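Local coordinates for cycloalternan-forming enzyme (Listeria monocytogenes serovar 1/2a, PDB 5F7U), which is a large multidomain protein of glycoside hydrolase family 31, built around a TIM barrel flanked by beta-sandwich domains and a family 6 carbohydrate-binding module, at residues Thr216-Gly226 and Gln237-Pro245; Gln262-Tyr270 and His306-Glu316. The protein carries 1 engineered substitution. All coordinates share one frame; numbering follows the deposited sequence.

Interaction 1: residues Thr216-Gly226 and Gln237-Pro245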
loop_
_atom_site.group_PDB
_atom_site.type_symbol
_atom_site.label_atom_id
_atom_site.label_comp_id
_atom_site.label_asym_id
_atom_site.label_seq_id
_atom_site.Cartn_x
_atom_site.Cartn_y
_atom_site.Cartn_z
ATOM N N THR A 216 23.330 8.368 -3.239
ATOM C CA THR A 216 23.843 7.003 -3.387
ATOM C C THR A 216 24.994 6.988 -4.373
ATOM O O THR A 216 25.243 7.979 -5.069
ATOM C CB THR A 216 22.732 5.974 -3.765
ATOM O OG1 THR A 216 23.194 4.628 -3.518
ATOM C CG2 THR A 216 22.245 6.149 -5.212
ATOM N N SER A 217 25.698 5.874 -4.441
ATOM C CA SER A 217 26.851 5.810 -5.326
ATOM C C SER A 217 27.093 4.385 -5.679
ATOM O O SER A 217 26.695 3.485 -4.943
ATOM C CB SER A 217 28.095 6.372 -4.640
ATOM O OG SER A 217 28.376 5.685 -3.437
ATOM N N GLU A 218 27.779 4.188 -6.798
ATOM C CA GLU A 218 28.200 2.848 -7.171
ATOM C C GLU A 218 29.291 2.319 -6.258
ATOM O O GLU A 218 29.988 3.095 -5.570
ATOM C CB GLU A 218 28.631 2.831 -8.635
ATOM C CG GLU A 218 27.446 2.916 -9.600
ATOM C CD GLU A 218 27.882 3.310 -11.009
ATOM O OE1 GLU A 218 29.060 3.655 -11.195
ATOM O OE2 GLU A 218 27.039 3.277 -11.928
ATOM N N TYR A 219 29.427 0.996 -6.237
ATOM C CA TYR A 219 30.390 0.347 -5.363
ATOM C C TYR A 219 31.822 0.820 -5.660
ATOM O O TYR A 219 32.147 1.117 -6.815
ATOM C CB TYR A 219 30.245 -1.175 -5.391
ATOM C CG TYR A 219 30.731 -1.819 -4.116
ATOM C CD1 TYR A 219 30.025 -1.661 -2.908
ATOM C CD2 TYR A 219 31.907 -2.572 -4.097
ATOM C CE1 TYR A 219 30.485 -2.232 -1.725
ATOM C CE2 TYR A 219 32.368 -3.166 -2.916
ATOM C CZ TYR A 219 31.662 -2.987 -1.731
ATOM O OH TYR A 219 32.112 -3.573 -0.566
ATOM N N THR A 220 32.623 0.939 -4.593
ATOM C CA THR A 220 33.885 1.699 -4.593
ATOM C C THR A 220 34.978 1.066 -5.428
ATOM O O THR A 220 35.898 1.758 -5.858
ATOM C CB THR A 220 34.438 1.955 -3.165
ATOM O OG1 THR A 220 35.473 2.948 -3.218
ATOM C CG2 THR A 220 35.005 0.667 -2.526
ATOM N N THR A 221 34.888 -0.242 -5.643
ATOM C CA THR A 221 35.906 -0.955 -6.403
ATOM C C THR A 221 35.619 -0.781 -7.885
ATOM O O THR A 221 36.407 -1.208 -8.734
ATOM C CB THR A 221 35.960 -2.455 -6.041
ATOM O OG1 THR A 221 34.665 -3.030 -6.189
ATOM C CG2 THR A 221 36.464 -2.658 -4.602
ATOM N N ALA A 222 34.482 -0.133 -8.172
ATOM C CA ALA A 222 33.995 0.135 -9.525
ATOM C C ALA A 222 33.882 -1.194 -10.290
ATOM O O ALA A 222 33.680 -2.234 -9.642
ATOM C CB ALA A 222 34.864 1.176 -10.232
ATOM N N ASN A 223 34.009 -1.191 -11.626
ATOM C CA ASN A 223 33.519 -2.335 -12.440
ATOM C C ASN A 223 32.171 -2.851 -11.889
ATOM O O ASN A 223 31.918 -4.056 -11.748
ATOM C CB ASN A 223 34.566 -3.448 -12.531
ATOM C CG ASN A 223 35.886 -2.948 -13.067
ATOM O OD1 ASN A 223 35.935 -2.245 -14.082
ATOM N ND2 ASN A 223 36.970 -3.286 -12.371
ATOM N N SER A 224 31.322 -1.900 -11.530
ATOM C CA SER A 224 30.095 -2.239 -10.840
ATOM C C SER A 224 29.022 -2.610 -11.876
ATOM O O SER A 224 28.162 -3.465 -11.629
ATOM C CB SER A 224 29.678 -1.057 -9.960
ATOM O OG SER A 224 29.318 0.071 -10.748
ATOM N N LEU A 225 29.119 -2.002 -13.058
ATOM C CA LEU A 225 28.056 -2.052 -14.040
ATOM C C LEU A 225 28.414 -3.018 -15.161
ATOM O O LEU A 225 29.432 -2.847 -15.832
ATOM C CB LEU A 225 27.851 -0.636 -14.603
ATOM C CG LEU A 225 26.840 -0.352 -15.710
ATOM C CD1 LEU A 225 25.433 -0.791 -15.311
ATOM C CD2 LEU A 225 26.899 1.134 -16.003
ATOM N N GLY A 226 27.566 -4.024 -15.356
ATOM C CA GLY A 226 27.926 -5.126 -16.245
ATOM C C GLY A 226 26.776 -5.840 -16.917
ATOM O O GLY A 226 25.607 -5.597 -16.604
ATOM N N GLN A 237 21.689 -11.099 -18.905
ATOM C CA GLN A 237 21.470 -10.413 -17.623
ATOM C C GLN A 237 22.250 -9.114 -17.564
ATOM O O GLN A 237 23.245 -8.959 -18.273
ATOM C CB GLN A 237 21.914 -11.286 -16.440
ATOM C CG GLN A 237 20.991 -12.440 -16.054
ATOM C CD GLN A 237 21.341 -13.050 -14.707
ATOM O OE1 GLN A 237 22.528 -13.127 -14.327
ATOM N NE2 GLN A 237 20.312 -13.501 -13.976
ATOM N N TYR A 238 21.788 -8.192 -16.710
ATOM C CA TYR A 238 22.509 -6.970 -16.392
ATOM C C TYR A 238 22.690 -6.884 -14.894
ATOM O O TYR A 238 21.896 -7.439 -14.144
ATOM C CB TYR A 238 21.676 -5.748 -16.769
ATOM C CG TYR A 238 21.635 -5.413 -18.226
ATOM C CD1 TYR A 238 22.736 -4.801 -18.841
ATOM C CD2 TYR A 238 20.481 -5.656 -18.990
ATOM C CE1 TYR A 238 22.700 -4.453 -20.187
ATOM C CE2 TYR A 238 20.442 -5.316 -20.352
ATOM C CZ TYR A 238 21.548 -4.717 -20.940
ATOM O OH TYR A 238 21.528 -4.355 -22.277
ATOM N N GLN A 239 23.712 -6.160 -14.454
ATOM C CA GLN A 239 23.802 -5.823 -13.020
ATOM C C GLN A 239 24.431 -4.460 -12.808
ATOM O O GLN A 239 25.197 -3.976 -13.653
ATOM C CB GLN A 239 24.596 -6.894 -12.241
ATOM C CG GLN A 239 26.088 -6.929 -12.566
ATOM C CD GLN A 239 26.809 -7.934 -11.691
ATOM O OE1 GLN A 239 27.105 -7.663 -10.528
ATOM N NE2 GLN A 239 27.068 -9.113 -12.232
ATOM N N ASN A 240 24.086 -3.847 -11.677
ATOM C CA ASN A 240 24.897 -2.775 -11.116
ATOM C C ASN A 240 24.984 -2.955 -9.593
ATOM O O ASN A 240 24.167 -3.673 -8.989
ATOM C CB ASN A 240 24.382 -1.385 -11.511
ATOM C CG ASN A 240 25.499 -0.329 -11.517
ATOM O OD1 ASN A 240 26.635 -0.604 -11.107
ATOM N ND2 ASN A 240 25.186 0.870 -11.981
ATOM N N ASN A 241 26.005 -2.345 -9.004
ATOM C CA ASN A 241 26.348 -2.537 -7.603
ATOM C C ASN A 241 26.646 -1.204 -6.986
ATOM O O ASN A 241 27.329 -0.378 -7.592
ATOM C CB ASN A 241 27.590 -3.440 -7.486
ATOM C CG ASN A 241 27.339 -4.833 -8.050
ATOM O OD1 ASN A 241 26.936 -5.741 -7.321
ATOM N ND2 ASN A 241 27.539 -4.994 -9.356
ATOM N N PHE A 242 26.139 -1.010 -5.770
ATOM C CA PHE A 242 26.114 0.291 -5.104
ATOM C C PHE A 242 26.611 0.179 -3.670
ATOM O O PHE A 242 26.470 -0.878 -3.050
ATOM C CB PHE A 242 24.677 0.839 -5.137
ATOM C CG PHE A 242 24.118 0.969 -6.540
ATOM C CD1 PHE A 242 24.334 2.143 -7.283
ATOM C CD2 PHE A 242 23.401 -0.077 -7.134
ATOM C CE1 PHE A 242 23.835 2.271 -8.580
ATOM C CE2 PHE A 242 22.904 0.046 -8.441
ATOM C CZ PHE A 242 23.122 1.224 -9.156
ATOM N N MET A 243 27.208 1.257 -3.159
ATOM C CA MET A 243 27.707 1.294 -1.783
ATOM C C MET A 243 26.574 1.730 -0.871
ATOM O O MET A 243 25.859 2.677 -1.196
ATOM C CB MET A 243 28.846 2.292 -1.659
ATOM C CG MET A 243 29.476 2.310 -0.274
ATOM S SD MET A 243 31.129 2.969 -0.441
ATOM C CE MET A 243 31.805 1.598 -1.357
ATOM N N THR A 244 26.424 1.051 0.269
ATOM C CA THR A 244 25.373 1.401 1.224
ATOM C C THR A 244 25.863 1.387 2.680
ATOM O O THR A 244 26.393 0.361 3.144
ATOM C CB THR A 244 24.108 0.524 1.050
ATOM O OG1 THR A 244 23.208 0.774 2.141
ATOM C CG2 THR A 244 24.466 -0.989 0.990
ATOM N N PRO A 245 25.682 2.510 3.406
ATOM C CA PRO A 245 26.067 2.586 4.817
ATOM C C PRO A 245 25.184 1.665 5.680
ATOM O O PRO A 245 24.079 1.314 5.274
ATOM C CB PRO A 245 25.839 4.062 5.177
ATOM C CG PRO A 245 24.785 4.514 4.224
ATOM C CD PRO A 245 25.024 3.753 2.946
HETATM O O HOH W 1 23.488 4.025 -0.791
HETATM O O HOH W 2 26.623 5.469 -1.360
#
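Gly226 pairs with Gln239, and Glu218 with Phe242, on either side of a break in the first strand of an antiparallel beta hairpin in the galactose mutarotase-like domain of this family 31 protein. Gly226 and Gln239 exchange two backbone bonds, Gly226 N to Gln239 O and Gln239 N to Gly226 O, each 2.9 Å. At the break the chain loops out, starting with a type I turn at residues 219-222, and two asparagines bridge the gap. Asn241 ND2 donates in its amide plane to a lone pair of Ser224 O (2.8 Å) and nearly straight to Gln239 OE1 (2.9 Å), which fixes the rotation of the amide. Asn240, with CG anti to its backbone N (chi1 -153°), turns its amide to the loop: OD1 accepts from Ser224 OG (2.8 Å) and from Asn241 N, while ND2 reaches Glu218 OE2 (3.0 Å) from above the carboxylate plane. Met243, bent at its thioether, lays CE over one face of the Tyr219 ring, 4.0 Å from CD1. One water links Met243 O to Thr216 OG1, itself bonded to Tyr319 OH; another links Met243 O to Ser217 OG. Tyr203 OH and Met205 N also hold the Glu218 carboxylate, and Ser320 OG bonds Asn241 OD1. Strand 203-209 pairs with the Thr216 end, strand 106-129 runs along Leu225, and strand 318-327 borders the other edge of strand 235-243.

Interaction 2: residues Gln262-Tyr270 and His306-Glu316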
loop_
_atom_site.group_PDB
_atom_site.type_symbol
_atom_site.label_atom_id
_atom_site.label_comp_id
_atom_site.label_asym_id
_atom_site.label_seq_id
_atom_site.Cartn_x
_atom_site.Cartn_y
_atom_site.Cartn_z
ATOM N N GLN A 262 13.778 -3.880 3.628
ATOM C CA GLN A 262 14.361 -5.051 2.971
ATOM C C GLN A 262 15.868 -5.200 3.152
ATOM O O GLN A 262 16.450 -6.113 2.597
ATOM C CB GLN A 262 14.003 -5.055 1.467
ATOM C CG GLN A 262 12.495 -5.170 1.192
ATOM C CD GLN A 262 11.881 -6.507 1.613
ATOM O OE1 GLN A 262 12.553 -7.539 1.630
ATOM N NE2 GLN A 262 10.602 -6.491 1.935
ATOM N N ARG A 263 16.510 -4.342 3.947
ATOM C CA ARG A 263 17.953 -4.533 4.178
ATOM C C ARG A 263 18.210 -5.940 4.729
ATOM O O ARG A 263 17.550 -6.367 5.655
ATOM C CB ARG A 263 18.555 -3.460 5.095
ATOM C CG ARG A 263 20.085 -3.430 5.009
ATOM C CD ARG A 263 20.748 -2.612 6.126
ATOM N NE ARG A 263 22.180 -2.559 5.860
ATOM C CZ ARG A 263 22.738 -1.673 5.035
ATOM N NH1 ARG A 263 21.982 -0.755 4.424
ATOM N NH2 ARG A 263 24.044 -1.717 4.799
ATOM N N GLY A 264 19.155 -6.641 4.110
ATOM C CA GLY A 264 19.506 -8.014 4.454
ATOM C C GLY A 264 18.913 -9.071 3.543
ATOM O O GLY A 264 19.349 -10.229 3.597
ATOM N N LYS A 265 17.931 -8.686 2.724
ATOM C CA LYS A 265 17.163 -9.632 1.909
ATOM C C LYS A 265 17.596 -9.601 0.443
ATOM O O LYS A 265 17.996 -8.542 -0.086
ATOM C CB LYS A 265 15.655 -9.292 1.927
ATOM C CG LYS A 265 14.938 -9.262 3.280
ATOM C CD LYS A 265 14.613 -10.664 3.741
ATOM C CE LYS A 265 13.743 -10.645 4.995
ATOM N NZ LYS A 265 13.849 -11.986 5.636
ATOM N N ASP A 266 17.457 -10.758 -0.214
ATOM C CA ASP A 266 17.461 -10.845 -1.678
ATOM C C ASP A 266 16.011 -10.782 -2.110
ATOM O O ASP A 266 15.259 -11.707 -1.853
ATOM C CB ASP A 266 18.072 -12.166 -2.158
ATOM C CG ASP A 266 19.550 -12.246 -1.895
ATOM O OD1 ASP A 266 20.254 -11.277 -2.222
ATOM O OD2 ASP A 266 20.013 -13.275 -1.348
ATOM N N VAL A 267 15.628 -9.690 -2.754
ATOM C CA VAL A 267 14.222 -9.430 -3.091
ATOM C C VAL A 267 13.987 -9.795 -4.549
ATOM O O VAL A 267 14.656 -9.265 -5.435
ATOM C CB VAL A 267 13.858 -7.948 -2.866
ATOM C CG1 VAL A 267 12.374 -7.739 -3.090
ATOM C CG2 VAL A 267 14.242 -7.491 -1.458
ATOM N N GLU A 268 13.025 -10.688 -4.791
ATOM C CA GLU A 268 12.726 -11.129 -6.158
ATOM C C GLU A 268 11.559 -10.317 -6.701
ATOM O O GLU A 268 10.494 -10.283 -6.075
ATOM C CB GLU A 268 12.301 -12.606 -6.170
ATOM C CG GLU A 268 13.270 -13.555 -5.494
ATOM C CD GLU A 268 14.666 -13.586 -6.100
ATOM O OE1 GLU A 268 14.883 -13.208 -7.277
ATOM O OE2 GLU A 268 15.581 -14.041 -5.381
ATOM N N THR A 269 11.761 -9.693 -7.860
ATOM C CA THR A 269 10.687 -9.021 -8.560
ATOM C C THR A 269 10.006 -10.072 -9.439
ATOM O O THR A 269 10.378 -10.297 -10.587
ATOM C CB THR A 269 11.191 -7.837 -9.404
ATOM O OG1 THR A 269 12.091 -7.046 -8.613
ATOM C CG2 THR A 269 9.995 -6.956 -9.837
ATOM N N TYR A 270 9.027 -10.743 -8.856
ATOM C CA TYR A 270 8.445 -11.922 -9.486
ATOM C C TYR A 270 7.059 -12.110 -8.902
ATOM O O TYR A 270 6.915 -12.426 -7.707
ATOM C CB TYR A 270 9.307 -13.147 -9.139
ATOM C CG TYR A 270 8.946 -14.415 -9.878
ATOM C CD1 TYR A 270 9.343 -14.610 -11.222
ATOM C CD2 TYR A 270 8.277 -15.460 -9.220
ATOM C CE1 TYR A 270 9.049 -15.793 -11.893
ATOM C CE2 TYR A 270 7.983 -16.642 -9.880
ATOM C CZ TYR A 270 8.363 -16.804 -11.207
ATOM O OH TYR A 270 8.068 -17.995 -11.836
ATOM N N HIS A 306 12.086 -10.394 -14.750
ATOM C CA HIS A 306 12.461 -10.663 -13.359
ATOM C C HIS A 306 13.796 -9.984 -13.007
ATOM O O HIS A 306 14.753 -10.008 -13.788
ATOM C CB HIS A 306 12.567 -12.169 -13.142
ATOM C CG HIS A 306 13.335 -12.542 -11.916
ATOM N ND1 HIS A 306 14.609 -13.062 -11.973
ATOM C CD2 HIS A 306 13.019 -12.453 -10.602
ATOM C CE1 HIS A 306 15.041 -13.287 -10.743
ATOM N NE2 HIS A 306 14.095 -12.928 -9.894
ATOM N N SER A 307 13.833 -9.374 -11.830
ATOM C CA SER A 307 15.069 -8.852 -11.265
ATOM C C SER A 307 15.197 -9.347 -9.816
ATOM O O SER A 307 14.185 -9.691 -9.152
ATOM C CB SER A 307 15.103 -7.315 -11.313
ATOM O OG SER A 307 13.942 -6.743 -10.709
ATOM N N GLN A 308 16.440 -9.411 -9.356
ATOM C CA GLN A 308 16.741 -9.665 -7.948
ATOM C C GLN A 308 17.492 -8.478 -7.374
ATOM O O GLN A 308 18.523 -8.073 -7.919
ATOM C CB GLN A 308 17.562 -10.955 -7.796
ATOM C CG GLN A 308 17.782 -11.373 -6.340
ATOM C CD GLN A 308 18.749 -12.529 -6.226
ATOM O OE1 GLN A 308 19.920 -12.397 -6.521
ATOM N NE2 GLN A 308 18.251 -13.666 -5.798
ATOM N N PHE A 309 16.966 -7.925 -6.275
ATOM C CA PHE A 309 17.621 -6.840 -5.547
ATOM C C PHE A 309 18.307 -7.429 -4.325
ATOM O O PHE A 309 17.651 -7.956 -3.414
ATOM C CB PHE A 309 16.577 -5.789 -5.115
ATOM C CG PHE A 309 16.091 -4.917 -6.241
ATOM C CD1 PHE A 309 15.022 -5.325 -7.074
ATOM C CD2 PHE A 309 16.668 -3.679 -6.472
ATOM C CE1 PHE A 309 14.584 -4.505 -8.135
ATOM C CE2 PHE A 309 16.221 -2.843 -7.511
ATOM C CZ PHE A 309 15.187 -3.260 -8.350
ATOM N N GLN A 310 19.632 -7.356 -4.322
ATOM C CA GLN A 310 20.436 -7.897 -3.249
ATOM C C GLN A 310 20.757 -6.753 -2.287
ATOM O O GLN A 310 21.688 -5.986 -2.522
ATOM C CB GLN A 310 21.714 -8.505 -3.840
ATOM C CG GLN A 310 21.410 -9.635 -4.821
ATOM C CD GLN A 310 22.642 -10.141 -5.540
ATOM O OE1 GLN A 310 23.743 -9.627 -5.353
ATOM N NE2 GLN A 310 22.457 -11.151 -6.377
ATOM N N MET A 311 19.996 -6.653 -1.190
ATOM C CA MET A 311 20.073 -5.437 -0.385
ATOM C C MET A 311 20.976 -5.635 0.825
ATOM O O MET A 311 20.501 -5.933 1.931
ATOM C CB MET A 311 18.660 -4.936 -0.007
ATOM C CG MET A 311 17.703 -4.786 -1.202
ATOM S SD MET A 311 18.360 -3.797 -2.576
ATOM C CE MET A 311 18.405 -2.161 -1.836
ATOM N N ALA A 312 22.288 -5.503 0.607
ATOM C CA ALA A 312 23.277 -5.790 1.675
ATOM C C ALA A 312 23.098 -7.233 2.180
ATOM O O ALA A 312 23.276 -7.527 3.365
ATOM C CB ALA A 312 23.181 -4.761 2.814
ATOM N N SER A 313 22.763 -8.119 1.243
ATOM C CA SER A 313 22.498 -9.538 1.519
ATOM C C SER A 313 23.728 -10.410 1.261
ATOM O O SER A 313 23.770 -11.561 1.700
ATOM C CB SER A 313 21.355 -10.024 0.619
ATOM O OG SER A 313 21.728 -9.849 -0.741
ATOM N N LYS A 314 24.712 -9.874 0.539
ATOM C CA LYS A 314 25.930 -10.614 0.185
ATOM C C LYS A 314 27.111 -10.023 0.930
ATOM O O LYS A 314 27.803 -10.718 1.671
ATOM C CB LYS A 314 26.215 -10.573 -1.328
ATOM C CG LYS A 314 25.050 -10.940 -2.245
ATOM C CD LYS A 314 24.556 -12.363 -2.036
ATOM C CE LYS A 314 23.523 -12.716 -3.099
ATOM N NZ LYS A 314 22.830 -13.972 -2.709
ATOM N N VAL A 315 27.318 -8.728 0.718
ATOM C CA VAL A 315 28.364 -7.946 1.352
ATOM C C VAL A 315 27.604 -6.877 2.149
ATOM O O VAL A 315 26.611 -6.326 1.659
ATOM C CB VAL A 315 29.272 -7.297 0.275
ATOM C CG1 VAL A 315 30.361 -6.451 0.909
ATOM C CG2 VAL A 315 29.910 -8.366 -0.613
ATOM N N GLU A 316 28.066 -6.592 3.368
ATOM C CA GLU A 316 27.348 -5.714 4.306
ATOM C C GLU A 316 27.147 -4.274 3.806
ATOM O O GLU A 316 26.211 -3.611 4.229
ATOM C CB GLU A 316 28.097 -5.695 5.652
ATOM C CG GLU A 316 27.331 -5.112 6.839
ATOM C CD GLU A 316 27.488 -3.595 7.028
ATOM O OE1 GLU A 316 28.527 -3.002 6.630
ATOM O OE2 GLU A 316 26.562 -2.976 7.595
HETATM O O HOH W 3 24.160 -4.281 6.993
#
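Glu268 spreads its carboxylate between two side chains of the facing segment, His306 just before strand 307-311 and Gln308 within it. His306 NE2 donates to Glu268 OE1 at 2.7 Å, ring and carboxylate nearly coplanar, and Gln308 NE2 reaches the syn side of Glu268 OE2, also at 2.7 Å; a bend at chi2 (-60°) turns the carboxylate back to both. Further along this face Asp266 is gripped from above its carboxylate plane, OD1 by Ser313 OG and OD2 by Lys314 NZ in a 3.2 Å salt bridge. On the reverse face Val267 packs on Phe309, and Thr269 OG1, which lies at the edge of the Phe309 ring, shares a hydrogen bond with Ser307 OG (2.8 Å). Backbone bonds tie Val267 to Phe309 in both directions. At the turn of residues 262-265, Gly264 N bonds Met311 O (2.7 Å), and the Arg263 guanidinium lays one face on Ala312 CB, a water linking NE to Glu316 OE2, which Ser246 OG also bonds. In the second shell, Asp324 OD2 holds His306 ND1 and so helps orient the ring, and Glu248 O takes Arg263 NH1. Strand 318-327 pairs with the other edge of strand 307-311, while Phe253 of strand 250-254 and Pro289 of strand 287-293 cover the side carrying Val267 and Phe309.

Both segments of interaction 1 precede those of interaction 2 in the sequence, and their centres lie about 14 Å apart on the same side of the molecule's centre. Strand 318-327 stands between them, pairing antiparallel with strand 235-243 on one edge and strand 307-311 on the other, which places both contacts in one continuous run of strands. They also touch directly: Arg263 NH1 approaches Thr244 OG1 at 3.0 Å, probably a hydrogen bond, and Tyr219 OH, which is hydrogen-bonded to Asp317 OD1, lies 3.7 Å from Val315 CG1. Strand 318-327 thus joins a local hairpin to a strand pair formed across a longer stretch of sequence, the latter lying nearer the centre of the chain.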